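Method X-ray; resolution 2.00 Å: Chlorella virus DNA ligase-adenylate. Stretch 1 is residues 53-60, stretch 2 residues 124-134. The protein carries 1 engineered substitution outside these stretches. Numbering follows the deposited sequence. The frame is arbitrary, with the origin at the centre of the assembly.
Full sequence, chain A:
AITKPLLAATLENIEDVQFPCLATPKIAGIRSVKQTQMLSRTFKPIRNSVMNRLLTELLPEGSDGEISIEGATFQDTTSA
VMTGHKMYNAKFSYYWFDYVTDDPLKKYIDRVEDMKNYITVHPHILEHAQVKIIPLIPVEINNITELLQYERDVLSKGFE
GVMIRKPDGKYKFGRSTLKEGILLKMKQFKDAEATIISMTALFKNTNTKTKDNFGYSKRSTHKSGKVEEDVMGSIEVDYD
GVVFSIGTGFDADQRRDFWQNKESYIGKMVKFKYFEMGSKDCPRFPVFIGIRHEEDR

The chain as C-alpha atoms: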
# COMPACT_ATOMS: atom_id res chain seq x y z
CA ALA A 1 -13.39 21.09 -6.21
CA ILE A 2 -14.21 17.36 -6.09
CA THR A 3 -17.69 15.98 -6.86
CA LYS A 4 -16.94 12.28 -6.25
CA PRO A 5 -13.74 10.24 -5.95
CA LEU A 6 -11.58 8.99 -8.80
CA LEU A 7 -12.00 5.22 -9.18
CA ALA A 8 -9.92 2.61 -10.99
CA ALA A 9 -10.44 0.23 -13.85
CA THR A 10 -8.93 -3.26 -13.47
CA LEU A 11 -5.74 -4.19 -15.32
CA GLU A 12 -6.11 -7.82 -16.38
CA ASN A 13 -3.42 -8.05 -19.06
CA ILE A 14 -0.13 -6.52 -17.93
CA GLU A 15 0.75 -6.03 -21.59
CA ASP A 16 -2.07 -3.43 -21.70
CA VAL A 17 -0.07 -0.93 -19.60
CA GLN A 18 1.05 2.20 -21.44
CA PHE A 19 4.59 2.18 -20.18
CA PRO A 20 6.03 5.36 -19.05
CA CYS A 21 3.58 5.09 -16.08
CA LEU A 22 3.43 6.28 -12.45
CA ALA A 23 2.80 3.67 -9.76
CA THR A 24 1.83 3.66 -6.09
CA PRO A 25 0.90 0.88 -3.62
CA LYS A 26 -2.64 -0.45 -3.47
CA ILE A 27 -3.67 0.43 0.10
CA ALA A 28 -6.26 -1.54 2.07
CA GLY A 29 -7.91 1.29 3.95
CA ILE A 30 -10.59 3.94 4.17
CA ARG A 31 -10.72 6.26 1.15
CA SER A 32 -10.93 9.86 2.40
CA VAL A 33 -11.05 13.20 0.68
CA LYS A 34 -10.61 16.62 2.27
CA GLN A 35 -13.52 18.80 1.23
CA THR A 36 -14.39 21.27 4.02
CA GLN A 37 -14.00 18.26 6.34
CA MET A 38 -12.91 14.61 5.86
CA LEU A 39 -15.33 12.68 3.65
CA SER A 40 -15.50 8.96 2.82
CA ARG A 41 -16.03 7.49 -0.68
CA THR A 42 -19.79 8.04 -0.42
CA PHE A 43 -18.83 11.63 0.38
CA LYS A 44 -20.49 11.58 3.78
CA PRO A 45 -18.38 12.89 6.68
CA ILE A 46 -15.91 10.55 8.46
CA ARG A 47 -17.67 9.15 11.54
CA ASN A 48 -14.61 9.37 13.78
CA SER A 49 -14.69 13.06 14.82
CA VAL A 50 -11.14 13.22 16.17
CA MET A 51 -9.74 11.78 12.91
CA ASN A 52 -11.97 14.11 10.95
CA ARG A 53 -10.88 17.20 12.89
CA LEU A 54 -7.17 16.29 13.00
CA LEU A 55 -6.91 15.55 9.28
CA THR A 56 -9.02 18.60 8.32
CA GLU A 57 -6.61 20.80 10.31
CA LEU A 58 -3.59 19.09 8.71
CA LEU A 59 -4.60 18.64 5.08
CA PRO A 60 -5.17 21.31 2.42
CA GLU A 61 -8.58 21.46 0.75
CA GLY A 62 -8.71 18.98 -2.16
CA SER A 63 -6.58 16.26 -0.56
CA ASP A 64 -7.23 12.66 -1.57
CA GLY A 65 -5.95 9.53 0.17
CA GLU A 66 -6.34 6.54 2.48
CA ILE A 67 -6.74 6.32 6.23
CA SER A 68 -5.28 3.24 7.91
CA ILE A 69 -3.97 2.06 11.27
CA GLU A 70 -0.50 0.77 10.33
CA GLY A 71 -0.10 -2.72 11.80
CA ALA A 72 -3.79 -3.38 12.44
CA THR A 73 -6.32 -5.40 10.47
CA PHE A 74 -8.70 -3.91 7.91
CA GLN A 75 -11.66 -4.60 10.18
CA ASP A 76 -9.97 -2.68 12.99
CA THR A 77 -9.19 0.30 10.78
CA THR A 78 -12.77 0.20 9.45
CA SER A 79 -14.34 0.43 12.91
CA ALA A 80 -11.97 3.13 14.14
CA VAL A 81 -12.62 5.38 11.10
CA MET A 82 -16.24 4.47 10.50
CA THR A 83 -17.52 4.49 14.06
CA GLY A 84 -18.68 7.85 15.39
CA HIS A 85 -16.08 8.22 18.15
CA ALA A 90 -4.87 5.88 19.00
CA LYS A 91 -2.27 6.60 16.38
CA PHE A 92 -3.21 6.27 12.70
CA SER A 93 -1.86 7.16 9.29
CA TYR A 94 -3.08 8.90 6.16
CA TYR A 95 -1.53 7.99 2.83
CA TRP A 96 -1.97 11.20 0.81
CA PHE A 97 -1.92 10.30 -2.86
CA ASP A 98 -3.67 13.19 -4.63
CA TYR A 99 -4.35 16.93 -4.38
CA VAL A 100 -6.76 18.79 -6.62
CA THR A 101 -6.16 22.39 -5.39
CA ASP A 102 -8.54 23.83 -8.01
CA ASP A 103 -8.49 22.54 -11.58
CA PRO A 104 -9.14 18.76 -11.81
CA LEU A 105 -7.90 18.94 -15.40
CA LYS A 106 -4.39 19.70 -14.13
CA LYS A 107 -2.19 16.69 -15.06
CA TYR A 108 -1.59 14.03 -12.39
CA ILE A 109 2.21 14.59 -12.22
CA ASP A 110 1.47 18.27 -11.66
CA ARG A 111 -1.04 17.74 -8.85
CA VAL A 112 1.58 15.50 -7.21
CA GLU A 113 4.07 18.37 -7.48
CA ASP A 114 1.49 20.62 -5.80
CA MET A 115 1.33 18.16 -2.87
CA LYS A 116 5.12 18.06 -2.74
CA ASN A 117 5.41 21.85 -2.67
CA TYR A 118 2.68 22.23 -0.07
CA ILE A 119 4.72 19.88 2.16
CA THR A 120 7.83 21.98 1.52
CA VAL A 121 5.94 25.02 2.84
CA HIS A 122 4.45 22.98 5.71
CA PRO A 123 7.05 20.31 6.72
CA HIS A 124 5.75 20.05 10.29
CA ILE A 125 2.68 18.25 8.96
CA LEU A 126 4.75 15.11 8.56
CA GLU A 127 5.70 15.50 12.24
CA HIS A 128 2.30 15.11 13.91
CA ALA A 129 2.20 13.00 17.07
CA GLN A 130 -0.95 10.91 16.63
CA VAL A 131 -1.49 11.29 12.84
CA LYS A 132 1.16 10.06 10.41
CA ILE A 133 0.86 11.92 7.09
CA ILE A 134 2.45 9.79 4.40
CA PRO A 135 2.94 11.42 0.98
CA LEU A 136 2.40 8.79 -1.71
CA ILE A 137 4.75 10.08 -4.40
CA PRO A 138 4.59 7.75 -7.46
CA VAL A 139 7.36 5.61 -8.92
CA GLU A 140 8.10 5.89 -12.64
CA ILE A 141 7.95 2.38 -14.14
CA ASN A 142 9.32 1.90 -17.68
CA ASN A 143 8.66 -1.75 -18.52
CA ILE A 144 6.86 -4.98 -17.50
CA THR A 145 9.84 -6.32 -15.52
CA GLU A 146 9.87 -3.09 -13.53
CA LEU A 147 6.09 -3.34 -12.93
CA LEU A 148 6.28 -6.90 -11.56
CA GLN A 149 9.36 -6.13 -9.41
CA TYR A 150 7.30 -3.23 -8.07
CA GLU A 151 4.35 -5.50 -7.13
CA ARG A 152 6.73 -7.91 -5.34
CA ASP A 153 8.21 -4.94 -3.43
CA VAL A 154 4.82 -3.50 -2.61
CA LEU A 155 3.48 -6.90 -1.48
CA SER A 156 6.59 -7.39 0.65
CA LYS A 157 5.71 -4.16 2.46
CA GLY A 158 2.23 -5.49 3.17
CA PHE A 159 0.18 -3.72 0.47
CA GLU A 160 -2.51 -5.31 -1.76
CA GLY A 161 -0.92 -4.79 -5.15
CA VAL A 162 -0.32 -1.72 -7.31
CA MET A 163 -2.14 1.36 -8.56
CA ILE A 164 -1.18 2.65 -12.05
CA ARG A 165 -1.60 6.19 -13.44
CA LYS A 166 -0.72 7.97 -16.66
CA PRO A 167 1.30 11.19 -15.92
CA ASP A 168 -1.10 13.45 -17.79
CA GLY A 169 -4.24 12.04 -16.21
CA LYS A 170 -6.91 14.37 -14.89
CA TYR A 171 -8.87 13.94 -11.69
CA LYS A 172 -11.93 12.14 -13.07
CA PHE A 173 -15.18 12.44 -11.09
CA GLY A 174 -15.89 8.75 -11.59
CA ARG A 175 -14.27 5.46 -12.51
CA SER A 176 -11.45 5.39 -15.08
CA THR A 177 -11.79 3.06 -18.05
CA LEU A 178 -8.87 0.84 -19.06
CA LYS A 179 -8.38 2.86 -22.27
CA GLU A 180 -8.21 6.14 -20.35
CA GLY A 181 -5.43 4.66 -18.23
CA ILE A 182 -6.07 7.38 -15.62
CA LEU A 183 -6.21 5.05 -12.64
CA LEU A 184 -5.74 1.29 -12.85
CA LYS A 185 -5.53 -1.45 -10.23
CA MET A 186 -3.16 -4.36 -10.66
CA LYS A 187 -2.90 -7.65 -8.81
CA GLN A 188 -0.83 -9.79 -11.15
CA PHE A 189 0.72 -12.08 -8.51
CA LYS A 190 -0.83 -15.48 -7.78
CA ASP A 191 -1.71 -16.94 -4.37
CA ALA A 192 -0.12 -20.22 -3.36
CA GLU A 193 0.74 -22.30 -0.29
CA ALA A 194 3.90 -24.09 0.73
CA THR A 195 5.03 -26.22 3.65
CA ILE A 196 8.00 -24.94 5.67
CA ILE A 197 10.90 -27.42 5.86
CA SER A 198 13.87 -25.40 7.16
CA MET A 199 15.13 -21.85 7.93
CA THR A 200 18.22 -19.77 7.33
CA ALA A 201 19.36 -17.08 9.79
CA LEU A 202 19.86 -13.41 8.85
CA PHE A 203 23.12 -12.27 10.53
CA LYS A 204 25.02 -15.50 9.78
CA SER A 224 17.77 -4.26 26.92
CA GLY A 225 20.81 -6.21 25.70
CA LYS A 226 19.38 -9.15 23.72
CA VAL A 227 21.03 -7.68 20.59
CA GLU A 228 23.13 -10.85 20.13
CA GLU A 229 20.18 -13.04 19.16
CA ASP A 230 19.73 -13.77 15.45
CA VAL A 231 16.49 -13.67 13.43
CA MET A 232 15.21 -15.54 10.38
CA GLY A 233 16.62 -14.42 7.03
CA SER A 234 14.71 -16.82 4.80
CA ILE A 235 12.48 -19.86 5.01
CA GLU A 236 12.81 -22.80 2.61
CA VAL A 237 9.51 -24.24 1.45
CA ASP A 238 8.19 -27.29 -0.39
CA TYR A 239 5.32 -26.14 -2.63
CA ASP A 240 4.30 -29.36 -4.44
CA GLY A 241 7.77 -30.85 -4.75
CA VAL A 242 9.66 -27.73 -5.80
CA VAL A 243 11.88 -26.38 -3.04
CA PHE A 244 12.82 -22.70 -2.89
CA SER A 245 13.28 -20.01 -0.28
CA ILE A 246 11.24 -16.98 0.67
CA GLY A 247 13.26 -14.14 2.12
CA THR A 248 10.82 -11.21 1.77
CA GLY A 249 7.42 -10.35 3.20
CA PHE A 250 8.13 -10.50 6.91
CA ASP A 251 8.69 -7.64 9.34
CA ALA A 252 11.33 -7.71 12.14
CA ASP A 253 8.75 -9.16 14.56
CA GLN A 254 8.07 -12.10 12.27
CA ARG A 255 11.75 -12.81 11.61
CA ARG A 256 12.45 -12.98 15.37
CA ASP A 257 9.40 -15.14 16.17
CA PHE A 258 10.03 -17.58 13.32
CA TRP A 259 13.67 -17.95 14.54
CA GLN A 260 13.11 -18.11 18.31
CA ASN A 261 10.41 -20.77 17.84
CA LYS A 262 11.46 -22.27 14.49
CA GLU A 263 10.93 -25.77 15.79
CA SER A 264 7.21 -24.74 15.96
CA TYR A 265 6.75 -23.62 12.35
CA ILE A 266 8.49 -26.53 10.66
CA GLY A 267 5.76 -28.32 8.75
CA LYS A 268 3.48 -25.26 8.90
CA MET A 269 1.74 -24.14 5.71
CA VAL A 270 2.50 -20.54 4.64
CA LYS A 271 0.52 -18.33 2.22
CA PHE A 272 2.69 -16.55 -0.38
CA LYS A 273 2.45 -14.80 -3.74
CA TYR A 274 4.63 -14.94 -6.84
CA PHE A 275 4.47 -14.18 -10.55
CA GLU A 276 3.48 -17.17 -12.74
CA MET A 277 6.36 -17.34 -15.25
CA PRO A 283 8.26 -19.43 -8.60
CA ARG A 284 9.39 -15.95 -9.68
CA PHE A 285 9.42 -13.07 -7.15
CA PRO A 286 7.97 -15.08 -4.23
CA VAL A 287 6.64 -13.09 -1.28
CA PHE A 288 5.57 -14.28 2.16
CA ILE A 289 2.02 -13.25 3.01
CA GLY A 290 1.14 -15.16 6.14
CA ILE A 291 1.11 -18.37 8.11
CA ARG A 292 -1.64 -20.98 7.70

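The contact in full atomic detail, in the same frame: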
# COMPACT_ATOMS: atom_id res chain seq x y z
N ARG A 53 -11.43 15.91 12.49
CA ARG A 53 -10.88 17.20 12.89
C ARG A 53 -9.38 17.30 12.65
O ARG A 53 -8.92 18.24 12.01
CB ARG A 53 -11.23 17.49 14.35
CG ARG A 53 -10.57 18.73 14.95
CD ARG A 53 -9.30 18.37 15.74
NE ARG A 53 -9.57 17.40 16.80
CZ ARG A 53 -8.69 17.06 17.74
NH1 ARG A 53 -7.47 17.60 17.75
NH2 ARG A 53 -9.02 16.16 18.66
N LEU A 54 -8.62 16.32 13.16
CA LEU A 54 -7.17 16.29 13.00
C LEU A 54 -6.74 16.41 11.54
O LEU A 54 -5.94 17.29 11.18
CB LEU A 54 -6.59 15.00 13.60
CG LEU A 54 -6.58 14.77 15.12
CD1 LEU A 54 -6.10 13.36 15.46
CD2 LEU A 54 -5.68 15.79 15.78
N LEU A 55 -7.25 15.52 10.70
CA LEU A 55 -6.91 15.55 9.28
C LEU A 55 -7.37 16.84 8.59
O LEU A 55 -6.65 17.36 7.74
CB LEU A 55 -7.46 14.32 8.55
CG LEU A 55 -6.85 12.97 8.91
CD1 LEU A 55 -7.64 11.85 8.25
CD2 LEU A 55 -5.39 12.92 8.49
N THR A 56 -8.55 17.37 8.95
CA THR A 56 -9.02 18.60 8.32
C THR A 56 -8.10 19.78 8.66
O THR A 56 -7.89 20.67 7.84
CB THR A 56 -10.49 18.97 8.69
OG1 THR A 56 -10.58 19.23 10.10
CG2 THR A 56 -11.43 17.86 8.33
N GLU A 57 -7.54 19.76 9.86
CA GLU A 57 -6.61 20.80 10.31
C GLU A 57 -5.27 20.66 9.58
O GLU A 57 -4.65 21.65 9.17
CB GLU A 57 -6.38 20.73 11.83
CG GLU A 57 -7.57 21.17 12.68
CD GLU A 57 -7.43 20.85 14.19
OE1 GLU A 57 -6.37 20.35 14.63
OE2 GLU A 57 -8.41 21.09 14.93
N LEU A 58 -4.86 19.40 9.36
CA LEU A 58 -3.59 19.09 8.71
C LEU A 58 -3.56 19.18 7.19
O LEU A 58 -2.62 19.73 6.60
CB LEU A 58 -3.14 17.67 9.11
CG LEU A 58 -1.98 17.44 10.09
CD1 LEU A 58 -1.98 18.44 11.21
CD2 LEU A 58 -2.10 16.05 10.63
N LEU A 59 -4.59 18.67 6.54
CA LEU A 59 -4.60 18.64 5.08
C LEU A 59 -5.21 19.83 4.37
O LEU A 59 -6.17 20.43 4.86
CB LEU A 59 -5.31 17.37 4.60
CG LEU A 59 -4.77 15.99 5.00
CD1 LEU A 59 -5.82 14.95 4.65
CD2 LEU A 59 -3.45 15.71 4.29
N PRO A 60 -4.65 20.19 3.20
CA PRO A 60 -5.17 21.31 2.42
C PRO A 60 -6.42 20.82 1.71
O PRO A 60 -6.58 19.62 1.45
CB PRO A 60 -4.05 21.60 1.44
CG PRO A 60 -3.44 20.27 1.23
CD PRO A 60 -3.36 19.74 2.63
N HIS A 124 6.22 20.48 8.99
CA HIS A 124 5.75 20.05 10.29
C HIS A 124 4.56 19.11 10.25
O HIS A 124 4.27 18.42 11.23
CB HIS A 124 5.39 21.27 11.13
CG HIS A 124 4.49 22.23 10.43
ND1 HIS A 124 4.91 23.01 9.36
CD2 HIS A 124 3.17 22.52 10.60
CE1 HIS A 124 3.90 23.73 8.92
NE2 HIS A 124 2.83 23.45 9.65
N ILE A 125 3.86 19.09 9.11
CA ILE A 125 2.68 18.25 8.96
C ILE A 125 3.04 16.77 8.96
O ILE A 125 2.25 15.92 9.34
CB ILE A 125 1.89 18.64 7.70
CG1 ILE A 125 1.62 20.16 7.70
CG2 ILE A 125 0.58 17.90 7.64
CD1 ILE A 125 0.74 20.65 8.84
N LEU A 126 4.28 16.47 8.58
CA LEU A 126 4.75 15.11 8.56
C LEU A 126 5.19 14.72 9.97
O LEU A 126 5.39 13.55 10.27
CB LEU A 126 5.93 14.99 7.58
CG LEU A 126 5.73 15.45 6.12
CD1 LEU A 126 7.01 15.23 5.33
CD2 LEU A 126 4.56 14.73 5.44
N GLU A 127 5.26 15.71 10.86
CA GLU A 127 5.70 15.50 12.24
C GLU A 127 4.61 15.37 13.29
O GLU A 127 4.91 15.42 14.48
CB GLU A 127 6.60 16.67 12.68
CG GLU A 127 7.77 17.01 11.77
CD GLU A 127 8.38 18.35 12.13
OE1 GLU A 127 9.41 18.74 11.51
OE2 GLU A 127 7.84 19.04 13.02
N HIS A 128 3.35 15.22 12.90
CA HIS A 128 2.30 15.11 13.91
C HIS A 128 2.49 13.90 14.83
O HIS A 128 3.05 12.87 14.44
CB HIS A 128 0.91 15.09 13.28
CG HIS A 128 -0.19 15.24 14.27
ND1 HIS A 128 -0.86 16.43 14.47
CD2 HIS A 128 -0.76 14.34 15.12
CE1 HIS A 128 -1.80 16.26 15.39
NE2 HIS A 128 -1.75 15.00 15.80
N ALA A 129 2.05 14.05 16.07
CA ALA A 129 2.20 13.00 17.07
C ALA A 129 1.32 11.77 16.81
O ALA A 129 1.83 10.66 16.61
CB ALA A 129 1.95 13.57 18.46
N GLN A 130 0.01 11.98 16.83
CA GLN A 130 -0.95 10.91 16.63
C GLN A 130 -1.19 10.50 15.17
O GLN A 130 -1.36 9.32 14.88
CB GLN A 130 -2.28 11.30 17.27
CG GLN A 130 -3.35 10.24 17.18
CD GLN A 130 -4.66 10.71 17.74
OE1 GLN A 130 -4.78 11.84 18.21
NE2 GLN A 130 -5.67 9.86 17.67
N VAL A 131 -1.24 11.49 14.27
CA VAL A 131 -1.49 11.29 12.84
C VAL A 131 -0.23 11.27 11.98
O VAL A 131 0.51 12.25 11.91
CB VAL A 131 -2.41 12.40 12.26
CG1 VAL A 131 -2.95 11.98 10.91
CG2 VAL A 131 -3.53 12.72 13.21
N LYS A 132 -0.01 10.17 11.26
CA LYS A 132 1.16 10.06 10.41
C LYS A 132 0.76 10.37 8.96
O LYS A 132 0.02 9.60 8.33
CB LYS A 132 1.74 8.65 10.52
CG LYS A 132 3.05 8.43 9.80
CD LYS A 132 3.38 6.96 9.79
CE LYS A 132 4.69 6.66 9.09
NZ LYS A 132 4.97 5.20 9.11
N ILE A 133 1.17 11.53 8.47
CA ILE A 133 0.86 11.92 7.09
C ILE A 133 1.94 11.34 6.20
O ILE A 133 3.13 11.68 6.32
CB ILE A 133 0.84 13.47 6.90
CG1 ILE A 133 -0.21 14.10 7.82
CG2 ILE A 133 0.55 13.83 5.43
CD1 ILE A 133 -1.58 13.64 7.56
N ILE A 134 1.52 10.44 5.31
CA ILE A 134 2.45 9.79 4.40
C ILE A 134 2.20 10.16 2.95
O ILE A 134 1.22 9.73 2.35
CB ILE A 134 2.39 8.25 4.54
CG1 ILE A 134 2.72 7.84 5.99
CG2 ILE A 134 3.37 7.61 3.58
CD1 ILE A 134 2.54 6.37 6.26

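Packing of the 53-58 helix and the residue after it against stretch 2 in Chlorella virus DNA ligase-adenylate. The contact is made by side chains, mostly apolar; no hydrogen bond crosses between the stretches, and 447 Å² of surface is buried, both sides summed. The helix runs at 44° to strand 131-134, with 10.2 Å between their axes at closest approach, a gap filled by leucine, valine and isoleucine. Arg-53 makes no contact with stretch 2; Arg-53 O serves its own helix, accepting from Glu-57 N at 3.0 Å and from Thr-56 OG1 at 2.7 Å. Leu-54 points its CA-to-CB bond toward stretch 2 and, in the mt rotamer, spreads its two methyls over three residues. Leu-54 CD1 lies 3.5 Å from Val-131 CG2 and 3.4 Å from Gln-130 OE1, a van der Waals approach, while Leu-54 CD2 lies 3.9 Å from His-128 CE1. Gln-130 thus lays an extended side chain beside the leucine, and its NE2 is hydrogen-bonded elsewhere in the structure. Leu-55 leaves the backbone sideways, yet its mt side chain brings Leu-55 CD2 to 3.6 Å from Val-131 CG1 and 4.0 Å from Ile-133 CD1. Val-131 therefore meets two successive leucines with its two methyls, CG2 against Leu-54 and CG1 against Leu-55, a fit for a short branched side chain at a buried position of the strand. Thr-56 and Glu-57 make no contact here; the polar threonine hydroxyl is satisfied within the helix. One turn after Leu-54, and tied to it by the Leu-58 N to Leu-54 O hydrogen bond of 3.0 Å, Leu-58 again points toward stretch 2 and has the largest covered area of any residue in the contact, 109 Å². Its chi1 of -106° lies between wells. Leu-58 CG packs 3.6 Å from Ile-125 CG2, where the backbones come close, 6.3 Å between the CA atoms of Leu-58 and Ile-125. Leu-58 CD1 approaches His-128 ND1 at 4.0 Å, and Leu-58 CD2 sits 4.0 Å from Val-131 CB and 3.9 Å from Ile-133 CG1. The His-128 ring, partly exposed, meets Leu-54 and Leu-58 obliquely. Val-131 and Ile-133 both point toward the helix, whereas Lys-132 between them points away and is exposed, the alternation expected of a strand with one side packed. Leu-59, the first residue to leave helical phi/psi, still donates Leu-59 N to Leu-55 O at 2.7 Å; its buried side chain closes the row with Leu-59 CD2 4.3 Å from Ile-133 CD1.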